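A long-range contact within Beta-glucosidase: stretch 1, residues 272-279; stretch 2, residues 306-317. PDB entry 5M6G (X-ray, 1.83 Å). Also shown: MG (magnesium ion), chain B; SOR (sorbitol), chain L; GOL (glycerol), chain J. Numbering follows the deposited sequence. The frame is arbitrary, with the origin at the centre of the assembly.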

# COMPACT_ATOMS: atom_id res chain seq x y z
N GLY A 272 3.84 12.99 7.36
CA GLY A 272 3.97 14.25 6.65
C GLY A 272 2.78 14.59 5.78
O GLY A 272 2.50 15.77 5.52
N SER A 273 2.05 13.57 5.33
CA SER A 273 0.96 13.74 4.37
C SER A 273 -0.22 12.86 4.77
O SER A 273 -0.04 11.81 5.39
N VAL A 274 -1.42 13.32 4.42
CA VAL A 274 -2.64 12.52 4.52
C VAL A 274 -3.34 12.58 3.17
O VAL A 274 -3.49 13.67 2.60
N MET A 275 -3.75 11.43 2.65
CA MET A 275 -4.46 11.36 1.38
C MET A 275 -5.95 11.14 1.64
O MET A 275 -6.32 10.27 2.43
N VAL A 276 -6.80 11.94 0.96
CA VAL A 276 -8.25 11.84 1.17
C VAL A 276 -8.82 10.69 0.33
O VAL A 276 -8.28 10.33 -0.72
N SER A 277 -9.94 10.12 0.79
CA SER A 277 -10.55 8.97 0.14
C SER A 277 -11.55 9.36 -0.95
O SER A 277 -12.25 10.36 -0.85
N TYR A 278 -11.60 8.52 -1.99
CA TYR A 278 -12.67 8.59 -2.98
C TYR A 278 -14.05 8.38 -2.35
O TYR A 278 -15.05 8.84 -2.91
N SER A 279 -14.12 7.66 -1.24
CA SER A 279 -15.39 7.21 -0.70
C SER A 279 -16.18 8.38 -0.11
O SER A 279 -15.72 9.53 -0.09
N LEU A 306 0.70 17.95 4.85
CA LEU A 306 0.22 18.16 3.49
C LEU A 306 -0.96 17.23 3.22
O LEU A 306 -0.79 16.01 3.22
N VAL A 307 -2.14 17.80 2.97
CA VAL A 307 -3.31 17.00 2.60
C VAL A 307 -3.38 16.90 1.08
O VAL A 307 -3.50 17.92 0.38
N VAL A 308 -3.30 15.68 0.56
CA VAL A 308 -3.29 15.45 -0.88
C VAL A 308 -4.56 14.70 -1.27
O VAL A 308 -5.06 13.86 -0.52
N SER A 309 -5.10 15.03 -2.45
CA SER A 309 -6.24 14.31 -2.98
C SER A 309 -5.83 12.94 -3.51
O SER A 309 -4.64 12.65 -3.71
N ASP A 310 -6.82 12.07 -3.73
CA ASP A 310 -6.59 10.86 -4.50
C ASP A 310 -6.63 11.22 -5.99
O ASP A 310 -6.90 12.36 -6.39
N TYR A 311 -6.37 10.21 -6.82
CA TYR A 311 -6.04 10.39 -8.23
C TYR A 311 -7.30 10.75 -9.02
O TYR A 311 -8.24 9.95 -9.08
N ASP A 312 -7.30 11.94 -9.63
CA ASP A 312 -8.48 12.48 -10.31
C ASP A 312 -9.72 12.38 -9.43
O ASP A 312 -10.83 12.12 -9.90
N ALA A 313 -9.53 12.61 -8.13
CA ALA A 313 -10.64 12.44 -7.18
C ALA A 313 -11.66 13.57 -7.27
O ALA A 313 -12.85 13.34 -7.04
N ILE A 314 -11.22 14.80 -7.57
CA ILE A 314 -12.19 15.89 -7.66
C ILE A 314 -13.10 15.69 -8.86
O ILE A 314 -14.26 16.13 -8.85
N ASP A 315 -12.60 15.02 -9.91
CA ASP A 315 -13.42 14.70 -11.07
C ASP A 315 -14.67 13.92 -10.69
O ASP A 315 -15.71 14.04 -11.36
N LYS A 316 -14.59 13.09 -9.66
CA LYS A 316 -15.65 12.16 -9.34
C LYS A 316 -16.70 12.76 -8.41
O LYS A 316 -17.66 12.06 -8.06
N LEU A 317 -16.55 14.02 -8.02
CA LEU A 317 -17.48 14.63 -7.07
C LEU A 317 -18.91 14.66 -7.62
O LEU A 317 -19.86 14.37 -6.89

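The contact begins as a pair of parallel strands and ends in a side-chain cluster around Y278, which has more of its surface buried by the other stretch (127 Å²) than any other residue. Y278 adopts the m rotamer (chi1 -73°); its CA-to-CB bond runs sideways, but the ring carries its hydroxyl into the turn that follows the second strand. There OH of Y278 donates a very short hydrogen bond to the backbone O of Y311, 2.5 Å away, and the carbonyl oxygen lies at the ring edge, near its plane. D310 lies over one ring face, its CB 4.0 Å from the ring centroid of Y278 in a CH-pi contact. Ring atom CE1 of Y278 also meets CB of A313 at 3.6 Å and CE of K316 at 3.4 Å, the latter reached by a long lysine chain with chi1 m and chi2 and chi3 t.

D310 points toward the first stretch in the t rotamer, and both carboxylate oxygens are hydrogen-bonded. OD1 of D310 accepts from the backbone N of Y311 (2.6 Å) and from O3 of the sorbitol (2.5 Å), whereas OD2 of the same residue accepts from O1 of the glycerol (2.7 Å). That same glycerol O1 accepts from N of Y278 at 2.6 Å, so the glycerol, probably from the crystallisation liquor, bridges the two stretches. D310 CG also packs against SD of M275 at 3.8 Å.

Along the strands, side chains alternate between the sheet faces. S273, M275, L306 and V308 share one face: CB of M275 (chi1 t) lies 3.8 Å from CG1 of V308 (p), and OG of S273 (t) donates to O of L306 at 2.9 Å, satisfying its hydroxyl within the sheet. V274 and V307, both t, occupy the other face. V276, also t, points sideways, yet its CG2 packs against CG1 of V307 at 3.7 Å.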

# COMPACT_ATOMS: atom_id res chain seq x y z
CB SER A 273 1.42 13.38 2.95
OG SER A 273 0.40 13.66 2.01
CB VAL A 274 -3.57 13.02 5.65
CG1 VAL A 274 -4.93 12.36 5.54
CG2 VAL A 274 -2.96 12.75 7.02
CB MET A 275 -3.91 10.25 0.48
CG MET A 275 -4.62 10.24 -0.86
SD MET A 275 -4.13 8.90 -1.94
CE MET A 275 -2.39 9.24 -2.12
CB VAL A 276 -8.92 13.19 0.84
CG1 VAL A 276 -10.43 13.14 1.12
CG2 VAL A 276 -8.26 14.29 1.65
CB SER A 277 -11.27 8.10 1.17
OG SER A 277 -12.03 7.10 0.50
CB TYR A 278 -12.51 7.50 -4.03
CG TYR A 278 -11.43 7.63 -5.06
CD1 TYR A 278 -11.16 8.83 -5.70
CD2 TYR A 278 -10.69 6.50 -5.42
CE1 TYR A 278 -10.15 8.90 -6.67
CE2 TYR A 278 -9.70 6.56 -6.38
CZ TYR A 278 -9.43 7.75 -7.00
OH TYR A 278 -8.45 7.76 -7.95
CB SER A 279 -15.17 6.12 0.35
OG SER A 279 -14.39 6.60 1.43
CB LEU A 306 1.36 17.89 2.50
CG LEU A 306 1.33 18.29 1.03
CD1 LEU A 306 2.73 18.08 0.46
CD2 LEU A 306 0.30 17.50 0.25
CB VAL A 307 -4.60 17.61 3.16
CG1 VAL A 307 -5.80 16.76 2.75
CG2 VAL A 307 -4.50 17.73 4.67
CB VAL A 308 -2.02 14.69 -1.32
CG1 VAL A 308 -1.96 13.31 -0.69
CG2 VAL A 308 -1.91 14.62 -2.84
CB SER A 309 -6.91 15.11 -4.11
OG SER A 309 -6.29 14.86 -5.37
CB ASP A 310 -7.60 9.77 -4.15
CG ASP A 310 -7.04 8.35 -4.35
OD1 ASP A 310 -6.15 8.15 -5.22
OD2 ASP A 310 -7.49 7.42 -3.63
CB TYR A 311 -5.42 9.09 -8.73
CG TYR A 311 -4.83 9.06 -10.12
CD1 TYR A 311 -5.58 8.64 -11.21
CD2 TYR A 311 -3.48 9.37 -10.32
CE1 TYR A 311 -5.01 8.56 -12.49
CE2 TYR A 311 -2.91 9.30 -11.59
CZ TYR A 311 -3.67 8.90 -12.66
OH TYR A 311 -3.09 8.83 -13.91
CB ASP A 312 -8.73 11.79 -11.66
CG ASP A 312 -7.67 12.11 -12.70
OD1 ASP A 312 -6.98 13.14 -12.56
OD2 ASP A 312 -7.51 11.33 -13.66
CB ALA A 313 -10.10 12.36 -5.76
CB ILE A 314 -11.50 17.27 -7.72
CG1 ILE A 314 -10.68 17.43 -9.00
CG2 ILE A 314 -10.62 17.49 -6.49
CD1 ILE A 314 -10.20 18.84 -9.23
CB ASP A 315 -12.63 13.86 -12.07
CG ASP A 315 -11.30 14.46 -12.42
OD1 ASP A 315 -10.71 15.19 -11.58
OD2 ASP A 315 -10.82 14.19 -13.54
CB LYS A 316 -15.05 10.89 -8.72
CG LYS A 316 -13.94 10.27 -9.56
CD LYS A 316 -13.25 9.11 -8.86
CE LYS A 316 -11.95 8.74 -9.56
NZ LYS A 316 -12.11 8.24 -10.95
CB LEU A 317 -17.02 16.04 -6.71
CG LEU A 317 -15.81 16.12 -5.78
CD1 LEU A 317 -15.44 17.56 -5.54
CD2 LEU A 317 -16.15 15.43 -4.48
MG MG B . -16.77 15.65 -12.59
C1 SOR L . -4.28 5.23 -3.70
C2 SOR L . -3.09 5.36 -4.64
C3 SOR L . -3.59 5.82 -6.00
C4 SOR L . -2.52 5.64 -7.08
C5 SOR L . -3.10 5.54 -8.49
C6 SOR L . -2.02 5.00 -9.42
O1 SOR L . -3.98 4.33 -2.66
O2 SOR L . -2.17 6.30 -4.11
O3 SOR L . -3.94 7.18 -5.91
O4 SOR L . -1.60 6.70 -7.02
O5 SOR L . -4.25 4.71 -8.54
O6 SOR L . -2.58 4.52 -10.62
C1 GOL J . -9.50 5.45 -1.89
O1 GOL J . -9.64 6.80 -2.17
C2 GOL J . -10.81 4.81 -2.30
O2 GOL J . -11.67 4.64 -1.19
C3 GOL J . -10.36 3.47 -2.84
O3 GOL J . -9.73 2.83 -1.77
O HOH W 1 -17.44 16.51 -14.58